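Local coordinates for protein redox-sensing transcriptional repressor Rex (Thermoanaerobacter ethanolicus, PDB 3WG9) that is a homodimeric winged-helix repressor that probably adjusts transcription in response to the cellular NADH/NAD(+) redox state, using a Rossmann-fold domain, at residues B[84-89]-B[111-116]; B[17-22]-B[74-79]; B[137-142]-B[167-172]. All blocks are in the same frame, centred on the assembly; numbering follows the deposited sequence.

Interaction 1 (B[84-89]-B[111-116]); sequences TYNTII and NLKGIF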
loop_
_atom_site.group_PDB
_atom_site.type_symbol
_atom_site.label_atom_id
_atom_site.label_comp_id
_atom_site.label_asym_id
_atom_site.label_seq_id
_atom_site.Cartn_x
_atom_site.Cartn_y
_atom_site.Cartn_z
ATOM N N THR B 84 -21.996 -0.759 1.918
ATOM C CA THR B 84 -21.282 -0.349 3.149
ATOM C C THR B 84 -20.781 -1.594 3.829
ATOM O O THR B 84 -21.399 -2.657 3.721
ATOM C CB THR B 84 -22.203 0.373 4.196
ATOM O OG1 THR B 84 -23.356 -0.439 4.421
ATOM C CG2 THR B 84 -22.627 1.753 3.702
ATOM N N TYR B 85 -19.702 -1.432 4.598
ATOM C CA TYR B 85 -19.019 -2.546 5.246
ATOM C C TYR B 85 -18.754 -2.060 6.681
ATOM O O TYR B 85 -18.269 -0.944 6.900
ATOM C CB TYR B 85 -17.660 -2.850 4.539
ATOM C CG TYR B 85 -17.845 -3.197 3.084
ATOM C CD1 TYR B 85 -18.199 -4.492 2.697
ATOM C CD2 TYR B 85 -17.781 -2.203 2.111
ATOM C CE1 TYR B 85 -18.478 -4.794 1.349
ATOM C CE2 TYR B 85 -18.066 -2.481 0.750
ATOM C CZ TYR B 85 -18.432 -3.782 0.394
ATOM O OH TYR B 85 -18.699 -4.072 -0.935
ATOM N N ASN B 86 -19.090 -2.896 7.642
ATOM C CA ASN B 86 -18.797 -2.596 9.051
ATOM C C ASN B 86 -17.381 -3.092 9.375
ATOM O O ASN B 86 -17.078 -4.247 9.113
ATOM C CB ASN B 86 -19.804 -3.325 9.912
ATOM C CG ASN B 86 -21.240 -2.779 9.718
ATOM O OD1 ASN B 86 -21.411 -1.646 9.254
ATOM N ND2 ASN B 86 -22.239 -3.615 10.000
ATOM N N THR B 87 -16.564 -2.202 9.925
ATOM C CA THR B 87 -15.185 -2.460 10.260
ATOM C C THR B 87 -14.933 -2.291 11.745
ATOM O O THR B 87 -15.624 -1.532 12.445
ATOM C CB THR B 87 -14.253 -1.510 9.463
ATOM O OG1 THR B 87 -14.424 -0.159 9.932
ATOM C CG2 THR B 87 -14.595 -1.618 7.949
ATOM N N ILE B 88 -13.907 -2.958 12.226
ATOM C CA ILE B 88 -13.322 -2.656 13.499
ATOM C C ILE B 88 -11.840 -2.568 13.284
ATOM O O ILE B 88 -11.310 -3.154 12.351
ATOM C CB ILE B 88 -13.599 -3.751 14.553
ATOM C CG1 ILE B 88 -13.089 -5.134 14.111
ATOM C CG2 ILE B 88 -15.100 -3.841 14.834
ATOM C CD1 ILE B 88 -13.410 -6.279 15.110
ATOM N N ILE B 89 -11.166 -1.846 14.168
ATOM C CA ILE B 89 -9.696 -1.802 14.148
ATOM C C ILE B 89 -9.226 -2.413 15.422
ATOM O O ILE B 89 -9.748 -2.060 16.516
ATOM C CB ILE B 89 -9.274 -0.301 14.089
ATOM C CG1 ILE B 89 -9.624 0.214 12.698
ATOM C CG2 ILE B 89 -7.768 -0.107 14.336
ATOM C CD1 ILE B 89 -9.330 1.720 12.477
ATOM N N ASN B 111 -17.634 1.599 7.465
ATOM C CA ASN B 111 -18.172 2.181 8.671
ATOM C C ASN B 111 -17.517 1.633 9.924
ATOM O O ASN B 111 -17.807 0.510 10.324
ATOM C CB ASN B 111 -19.688 1.987 8.672
ATOM C CG ASN B 111 -20.384 2.832 7.590
ATOM O OD1 ASN B 111 -21.384 2.416 7.011
ATOM N ND2 ASN B 111 -19.830 4.003 7.299
ATOM N N LEU B 112 -16.633 2.413 10.535
ATOM C CA LEU B 112 -15.898 1.935 11.693
ATOM C C LEU B 112 -16.802 1.815 12.935
ATOM O O LEU B 112 -17.296 2.837 13.389
ATOM C CB LEU B 112 -14.741 2.891 12.034
ATOM C CG LEU B 112 -13.859 2.452 13.216
ATOM C CD1 LEU B 112 -13.069 1.164 12.903
ATOM C CD2 LEU B 112 -12.843 3.553 13.556
ATOM N N LYS B 113 -16.938 0.612 13.510
ATOM C CA LYS B 113 -17.853 0.351 14.643
ATOM C C LYS B 113 -17.194 0.280 15.998
ATOM O O LYS B 113 -17.873 0.344 17.010
ATOM C CB LYS B 113 -18.631 -0.945 14.423
ATOM C CG LYS B 113 -19.442 -0.939 13.197
ATOM C CD LYS B 113 -20.434 0.207 13.214
ATOM C CE LYS B 113 -20.989 0.374 11.833
ATOM N NZ LYS B 113 -22.260 1.149 11.792
ATOM N N GLY B 114 -15.876 0.100 16.049
ATOM C CA GLY B 114 -15.209 -0.075 17.328
ATOM C C GLY B 114 -13.717 -0.199 17.105
ATOM O O GLY B 114 -13.273 -0.571 15.999
ATOM N N ILE B 115 -12.971 0.146 18.149
ATOM C CA ILE B 115 -11.541 0.014 18.212
ATOM C C ILE B 115 -11.205 -0.797 19.454
ATOM O O ILE B 115 -11.829 -0.634 20.505
ATOM C CB ILE B 115 -10.850 1.421 18.276
ATOM C CG1 ILE B 115 -11.124 2.265 17.039
ATOM C CG2 ILE B 115 -9.340 1.350 18.601
ATOM C CD1 ILE B 115 -10.567 3.697 17.268
ATOM N N PHE B 116 -10.255 -1.696 19.332
ATOM C CA PHE B 116 -9.935 -2.661 20.375
ATOM C C PHE B 116 -8.456 -2.586 20.733
ATOM O O PHE B 116 -7.572 -2.378 19.871
ATOM C CB PHE B 116 -10.356 -4.059 19.925
ATOM C CG PHE B 116 -11.848 -4.168 19.740
ATOM C CD1 PHE B 116 -12.661 -4.628 20.792
ATOM C CD2 PHE B 116 -12.452 -3.685 18.575
ATOM C CE1 PHE B 116 -14.046 -4.651 20.678
ATOM C CE2 PHE B 116 -13.805 -3.704 18.438
ATOM C CZ PHE B 116 -14.626 -4.205 19.500
#
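Thr84 meets Asn111 at the mouth of the strand pair, its CB lying 3.6 Å from Asn111 OD1. One residue on, the carbonyl of Tyr85 accepts the amide of Asn111 (O to N 2.7 Å). Asn86 sits on the same face as Asn111, and its OD1 touches CE of Lys113 at 3.3 Å, an amide oxygen beside the methylene next to the ammonium group. Asn86 ND2 turns to the carbonyl of Lys146. Thr87 bonds at both backbone ends: its N reaches Asn111 O at 3.0 Å, standing 47° above that carbonyl plane, and its O takes Lys113 N at 2.7 Å. Its hydroxyl, the smaller branch, lies over the backbone of Leu112. Ile88 CG2 packs against Phe116 CE2 at 3.8 Å; a side chain on Gly114 would run into that same ring atom. Here the regular parallel pattern slips. Ile89 N bonds to Gly114 O at 3.1 Å instead of to the oxygen of Lys113, so Lys113 and Gly114 together stand across from Ile88 as a beta bulge. The amide of Gly114 is left buried without a partner. On the other face Leu112 CG, anti to the backbone N (chi1 -178°), carries the methyl CD1 to 3.6 Å from Ile89 CG1. Ile89 O then accepts Phe116 N and also lies at the edge of the Phe116 ring. Joined in sequence by helix 94-102, the strands form a beta-alpha-beta unit whose first strand leads into the glycine-rich Gly91-Gly96 turn, predicted to bind NAD(+), as is characteristic of a nucleotide-binding Rossmann fold.

Interaction 2 (B[17-22]-B[74-79]); sequences RYHRYL and NLTKIL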
loop_
_atom_site.group_PDB
_atom_site.type_symbol
_atom_site.label_atom_id
_atom_site.label_comp_id
_atom_site.label_asym_id
_atom_site.label_seq_id
_atom_site.Cartn_x
_atom_site.Cartn_y
_atom_site.Cartn_z
ATOM N N ARG B 17 -6.761 0.952 -9.396
ATOM C CA ARG B 17 -5.926 1.921 -10.125
ATOM C C ARG B 17 -6.763 2.601 -11.223
ATOM O O ARG B 17 -6.759 3.837 -11.342
ATOM C CB ARG B 17 -4.703 1.250 -10.735
ATOM C CG ARG B 17 -3.797 0.501 -9.724
ATOM C CD ARG B 17 -2.573 -0.089 -10.461
ATOM N NE ARG B 17 -1.866 0.972 -11.182
ATOM C CZ ARG B 17 -1.394 0.857 -12.428
ATOM N NH1 ARG B 17 -1.554 -0.267 -13.112
ATOM N NH2 ARG B 17 -0.735 1.864 -12.974
ATOM N N TYR B 18 -7.595 1.844 -11.963
ATOM C CA TYR B 18 -8.430 2.563 -12.956
ATOM C C TYR B 18 -9.383 3.524 -12.268
ATOM O O TYR B 18 -9.552 4.681 -12.703
ATOM C CB TYR B 18 -9.245 1.578 -13.780
ATOM C CG TYR B 18 -8.441 0.499 -14.474
ATOM C CD1 TYR B 18 -7.164 0.734 -14.979
ATOM C CD2 TYR B 18 -9.005 -0.744 -14.689
ATOM C CE1 TYR B 18 -6.454 -0.262 -15.654
ATOM C CE2 TYR B 18 -8.329 -1.722 -15.394
ATOM C CZ TYR B 18 -7.050 -1.496 -15.860
ATOM O OH TYR B 18 -6.408 -2.543 -16.495
ATOM N N HIS B 19 -10.007 3.077 -11.169
ATOM C CA HIS B 19 -11.027 3.881 -10.460
ATOM C C HIS B 19 -10.389 5.201 -9.956
ATOM O O HIS B 19 -10.938 6.301 -10.071
ATOM C CB HIS B 19 -11.498 3.035 -9.250
ATOM C CG HIS B 19 -12.605 3.648 -8.459
ATOM N ND1 HIS B 19 -12.389 4.372 -7.300
ATOM C CD2 HIS B 19 -13.944 3.642 -8.657
ATOM C CE1 HIS B 19 -13.550 4.774 -6.810
ATOM N NE2 HIS B 19 -14.511 4.348 -7.617
ATOM N N ARG B 20 -9.220 5.098 -9.362
ATOM C CA ARG B 20 -8.542 6.272 -8.785
ATOM C C ARG B 20 -8.130 7.308 -9.870
ATOM O O ARG B 20 -8.208 8.513 -9.673
ATOM C CB ARG B 20 -7.262 5.760 -8.068
ATOM C CG ARG B 20 -6.467 6.834 -7.248
ATOM C CD ARG B 20 -5.489 6.195 -6.211
ATOM N NE ARG B 20 -4.757 5.038 -6.709
ATOM C CZ ARG B 20 -3.680 5.092 -7.498
ATOM N NH1 ARG B 20 -3.239 6.270 -7.907
ATOM N NH2 ARG B 20 -3.038 3.984 -7.918
ATOM N N TYR B 21 -7.654 6.833 -11.007
ATOM C CA TYR B 21 -7.291 7.714 -12.101
ATOM C C TYR B 21 -8.520 8.416 -12.726
ATOM O O TYR B 21 -8.465 9.634 -12.922
ATOM C CB TYR B 21 -6.444 7.017 -13.164
ATOM C CG TYR B 21 -6.063 7.934 -14.302
ATOM C CD1 TYR B 21 -5.406 9.141 -14.046
ATOM C CD2 TYR B 21 -6.361 7.615 -15.622
ATOM C CE1 TYR B 21 -5.064 10.018 -15.052
ATOM C CE2 TYR B 21 -6.006 8.500 -16.663
ATOM C CZ TYR B 21 -5.353 9.698 -16.360
ATOM O OH TYR B 21 -4.975 10.593 -17.340
ATOM N N LEU B 22 -9.601 7.674 -12.985
ATOM C CA LEU B 22 -10.904 8.213 -13.402
ATOM C C LEU B 22 -11.537 9.217 -12.429
ATOM O O LEU B 22 -12.226 10.170 -12.845
ATOM C CB LEU B 22 -11.891 7.074 -13.646
ATOM C CG LEU B 22 -11.627 6.440 -15.023
ATOM C CD1 LEU B 22 -12.117 5.006 -15.065
ATOM C CD2 LEU B 22 -12.245 7.261 -16.144
ATOM N N ASN B 74 -19.181 2.719 -13.201
ATOM C CA ASN B 74 -19.076 1.269 -13.412
ATOM C C ASN B 74 -18.017 0.676 -12.455
ATOM O O ASN B 74 -18.293 -0.291 -11.753
ATOM C CB ASN B 74 -18.691 0.980 -14.878
ATOM C CG ASN B 74 -18.638 -0.529 -15.238
ATOM O OD1 ASN B 74 -19.449 -1.337 -14.795
ATOM N ND2 ASN B 74 -17.684 -0.888 -16.103
ATOM N N LEU B 75 -16.829 1.269 -12.425
ATOM C CA LEU B 75 -15.780 0.777 -11.528
ATOM C C LEU B 75 -16.159 0.836 -10.034
ATOM O O LEU B 75 -15.861 -0.067 -9.256
ATOM C CB LEU B 75 -14.508 1.528 -11.823
ATOM C CG LEU B 75 -13.903 1.069 -13.144
ATOM C CD1 LEU B 75 -12.908 2.128 -13.596
ATOM C CD2 LEU B 75 -13.230 -0.312 -12.935
ATOM N N THR B 76 -16.885 1.868 -9.648
ATOM C CA THR B 76 -17.358 1.978 -8.284
ATOM C C THR B 76 -18.221 0.785 -7.921
ATOM O O THR B 76 -18.075 0.193 -6.838
ATOM C CB THR B 76 -18.203 3.265 -8.080
ATOM O OG1 THR B 76 -17.349 4.395 -8.264
ATOM C CG2 THR B 76 -18.779 3.307 -6.649
ATOM N N LYS B 77 -19.152 0.452 -8.817
ATOM C CA LYS B 77 -20.026 -0.704 -8.657
ATOM C C LYS B 77 -19.234 -2.009 -8.624
ATOM O O LYS B 77 -19.490 -2.886 -7.801
ATOM C CB LYS B 77 -21.039 -0.758 -9.831
ATOM C CG LYS B 77 -21.875 -2.063 -9.905
ATOM C CD LYS B 77 -22.875 -2.187 -11.098
ATOM C CE LYS B 77 -22.131 -2.481 -12.400
ATOM N NZ LYS B 77 -22.702 -3.567 -13.248
ATOM N N ILE B 78 -18.316 -2.178 -9.580
ATOM C CA ILE B 78 -17.534 -3.427 -9.671
ATOM C C ILE B 78 -16.722 -3.614 -8.368
ATOM O O ILE B 78 -16.571 -4.745 -7.871
ATOM C CB ILE B 78 -16.561 -3.355 -10.882
ATOM C CG1 ILE B 78 -17.349 -3.543 -12.180
ATOM C CG2 ILE B 78 -15.487 -4.438 -10.829
ATOM C CD1 ILE B 78 -16.493 -3.007 -13.382
ATOM N N LEU B 79 -16.247 -2.517 -7.813
ATOM C CA LEU B 79 -15.385 -2.593 -6.594
ATOM C C LEU B 79 -16.190 -2.719 -5.308
ATOM O O LEU B 79 -15.592 -2.762 -4.222
ATOM C CB LEU B 79 -14.485 -1.349 -6.480
ATOM C CG LEU B 79 -13.438 -1.374 -7.584
ATOM C CD1 LEU B 79 -12.813 0.006 -7.688
ATOM C CD2 LEU B 79 -12.407 -2.455 -7.270
#
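His19 reaches from helix 9-27 to helix 68-78, making the one polar link across the pair and sharing the bulk of the packing with Leu75. Its CB touches CD1 of Leu79 at 3.7 Å. With CG anti to the backbone N (chi1 -176°), that ring carbon is set against the same methyl. At the ring edge CD2 comes within 3.8 Å of Leu75 CB, which lies in the ring plane. The tip, NE2, shares a hydrogen bond with Thr76 OG1 at 2.9 Å, also close to the plane; either atom could be the donor. Thr76 OG1 has a second partner in the carbonyl of Tyr72, one turn back, and the Tyr72 ring stacks on the imidazole. Histidine suits this buried place because it offers a flat surface to the tyrosine and a polar tip to the threonine. The two helices run roughly antiparallel, at 143°, within the winged-helix domain, where helix 9-27 supplies the start of the predicted helix-turn-helix. Beside the histidine the packing turns wholly apolar. Leu75 CD1 presses against Leu22 CD1 at 3.3 Å, tighter than usual for two methyls, and the two side chains cross at about a right angle. That same Leu75 methyl touches Tyr18 CB, while the phenol of Tyr18 leads away to a hydrogen bond with Asp52. Just past the end of helix 68-78, Leu79 offers its backbone oxygen to Ser203 of the second subunit.

Interaction 3 (B[137-142]-B[167-172]); sequences TVEDFI and VRAGIK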
loop_
_atom_site.group_PDB
_atom_site.type_symbol
_atom_site.label_atom_id
_atom_site.label_comp_id
_atom_site.label_asym_id
_atom_site.label_seq_id
_atom_site.Cartn_x
_atom_site.Cartn_y
_atom_site.Cartn_z
ATOM N N THR B 137 -13.290 -8.459 24.520
ATOM C CA THR B 137 -14.722 -8.488 24.154
ATOM C C THR B 137 -14.962 -8.563 22.640
ATOM O O THR B 137 -16.098 -8.454 22.179
ATOM C CB THR B 137 -15.472 -7.261 24.638
ATOM O OG1 THR B 137 -14.910 -6.084 24.028
ATOM C CG2 THR B 137 -15.323 -7.162 26.166
ATOM N N VAL B 138 -13.892 -8.682 21.861
ATOM C CA VAL B 138 -14.084 -8.448 20.425
ATOM C C VAL B 138 -14.937 -9.553 19.759
ATOM O O VAL B 138 -15.666 -9.300 18.809
ATOM C CB VAL B 138 -12.707 -8.225 19.707
ATOM C CG1 VAL B 138 -11.916 -9.585 19.652
ATOM C CG2 VAL B 138 -12.928 -7.634 18.313
ATOM N N GLU B 139 -14.833 -10.786 20.222
ATOM C CA GLU B 139 -15.562 -11.855 19.549
ATOM C C GLU B 139 -17.067 -11.659 19.671
ATOM O O GLU B 139 -17.819 -11.794 18.710
ATOM C CB GLU B 139 -15.144 -13.207 20.131
ATOM C CG GLU B 139 -13.743 -13.568 19.673
ATOM C CD GLU B 139 -13.234 -14.782 20.395
ATOM O OE1 GLU B 139 -13.849 -15.858 20.237
ATOM O OE2 GLU B 139 -12.220 -14.664 21.100
ATOM N N ASP B 140 -17.488 -11.332 20.887
ATOM C CA ASP B 140 -18.887 -11.022 21.107
ATOM C C ASP B 140 -19.320 -9.810 20.250
ATOM O O ASP B 140 -20.375 -9.807 19.638
ATOM C CB ASP B 140 -19.120 -10.739 22.590
ATOM C CG ASP B 140 -20.591 -10.416 22.882
ATOM O OD1 ASP B 140 -21.400 -11.359 23.039
ATOM O OD2 ASP B 140 -20.929 -9.205 22.932
ATOM N N PHE B 141 -18.455 -8.808 20.172
ATOM C CA PHE B 141 -18.807 -7.574 19.482
ATOM C C PHE B 141 -19.015 -7.868 17.985
ATOM O O PHE B 141 -19.938 -7.333 17.346
ATOM C CB PHE B 141 -17.685 -6.547 19.667
ATOM C CG PHE B 141 -18.007 -5.208 19.104
ATOM C CD1 PHE B 141 -18.583 -4.226 19.911
ATOM C CD2 PHE B 141 -17.718 -4.921 17.759
ATOM C CE1 PHE B 141 -18.879 -2.968 19.390
ATOM C CE2 PHE B 141 -18.025 -3.682 17.216
ATOM C CZ PHE B 141 -18.605 -2.701 18.031
ATOM N N ILE B 142 -18.140 -8.687 17.426
ATOM C CA ILE B 142 -18.199 -9.013 15.976
ATOM C C ILE B 142 -19.546 -9.607 15.605
ATOM O O ILE B 142 -20.141 -9.239 14.595
ATOM C CB ILE B 142 -17.049 -9.978 15.572
ATOM C CG1 ILE B 142 -15.709 -9.179 15.484
ATOM C CG2 ILE B 142 -17.417 -10.721 14.290
ATOM C CD1 ILE B 142 -14.475 -10.144 15.509
ATOM N N VAL B 167 -11.416 -14.693 13.196
ATOM C CA VAL B 167 -11.935 -15.774 12.350
ATOM C C VAL B 167 -12.978 -16.660 13.067
ATOM O O VAL B 167 -14.082 -16.897 12.549
ATOM C CB VAL B 167 -10.744 -16.630 11.808
ATOM C CG1 VAL B 167 -11.213 -17.937 11.211
ATOM C CG2 VAL B 167 -9.906 -15.800 10.761
ATOM N N ARG B 168 -12.690 -17.110 14.277
ATOM C CA ARG B 168 -13.682 -17.997 14.912
ATOM C C ARG B 168 -14.944 -17.214 15.299
ATOM O O ARG B 168 -16.012 -17.814 15.425
ATOM C CB ARG B 168 -13.102 -18.707 16.130
ATOM C CG ARG B 168 -12.884 -17.830 17.314
ATOM C CD ARG B 168 -12.263 -18.644 18.460
ATOM N NE ARG B 168 -12.011 -17.754 19.579
ATOM C CZ ARG B 168 -11.109 -18.000 20.529
ATOM N NH1 ARG B 168 -10.413 -19.126 20.506
ATOM N NH2 ARG B 168 -10.955 -17.166 21.540
ATOM N N ALA B 169 -14.850 -15.871 15.415
ATOM C CA ALA B 169 -16.052 -15.097 15.685
ATOM C C ALA B 169 -16.868 -14.810 14.440
ATOM O O ALA B 169 -17.936 -14.189 14.539
ATOM C CB ALA B 169 -15.750 -13.800 16.450
ATOM N N GLY B 170 -16.389 -15.280 13.279
ATOM C CA GLY B 170 -17.129 -15.108 12.045
ATOM C C GLY B 170 -16.720 -13.963 11.137
ATOM O O GLY B 170 -17.483 -13.544 10.286
ATOM N N ILE B 171 -15.545 -13.389 11.368
ATOM C CA ILE B 171 -15.108 -12.260 10.510
ATOM C C ILE B 171 -15.020 -12.703 9.052
ATOM O O ILE B 171 -14.705 -13.861 8.750
ATOM C CB ILE B 171 -13.721 -11.660 10.991
ATOM C CG1 ILE B 171 -13.600 -10.191 10.554
ATOM C CG2 ILE B 171 -12.515 -12.431 10.429
ATOM C CD1 ILE B 171 -14.272 -9.307 11.502
ATOM N N LYS B 172 -15.292 -11.800 8.114
ATOM C CA LYS B 172 -15.237 -12.226 6.681
ATOM C C LYS B 172 -13.946 -11.836 5.971
ATOM O O LYS B 172 -13.559 -12.438 4.959
ATOM C CB LYS B 172 -16.404 -11.649 5.864
ATOM C CG LYS B 172 -17.824 -12.019 6.437
ATOM C CD LYS B 172 -18.899 -11.381 5.501
ATOM C CE LYS B 172 -20.333 -11.842 5.850
ATOM N NZ LYS B 172 -20.690 -11.447 7.238
#
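The guanidinium of Arg168 and the carboxylate of Glu139 are turned 44° against each other and meet at the guanidinium's edge, where Glu139 CD lies in plane. The grip is side-on, one nitrogen to each oxygen. NE donates to OE1 of Glu139 at 2.7 Å, reaching it from 47° above the carboxylate plane, whereas NH2 meets OE2 of Glu139 on its syn side at 2.8 Å. Arg168 CG lies between the backbone N and the carbonyl carbon (chi1 72°), and from there the chain runs extended to bring NE to Glu139. OE2 also forms a salt bridge with Arg165, one turn earlier. Below the charges, Ala169 CB packs against Glu139 CG at 3.8 Å; its small size lets helix 138-144 come this near. Ile142 continues the apolar layer, its CD1 lying 4.0 Å from Ala169 CB and 4.1 Å from Ile171 CD1. Gly170, with positive phi, ends helix 159-168 in a Schellman motif and turns the chain so that Ile171 enters the core. An alanine in place of Glu139 removes the carboxylate and CG, which would probably leave the charges of Arg165 and Arg168 without this mate and thin the cover over Ala169 CB. Two helices on one side of the Rossmann sheet are thus joined by a charged clasp over apolar packing, and the two arginines are likely to hold the carboxylate in its ionised form.

How the interactions relate
From the N terminus, interaction 2 comes first, closing a loop that spans the helix-turn-helix and the small two-stranded sheet, and so ties the ends of the winged-helix domain together. Helix 68-78 is followed by strand 85-90, where interaction 1 opens; its loop takes in helix 94-102. Interaction 3 follows, closing over strand 149-152 and most of helix 159-168. The three loops lie in series, neither nesting nor crossing. Interactions 1 and 3 touch within the Rossmann domain, as Ile88 and Phe116 pack under Val138, Phe141 and Ile142 of the covering helix. Interaction 2 touches neither, though its nearest atoms come within about 5 Å of interaction 1; its centre is about 30 Å from that of interaction 3.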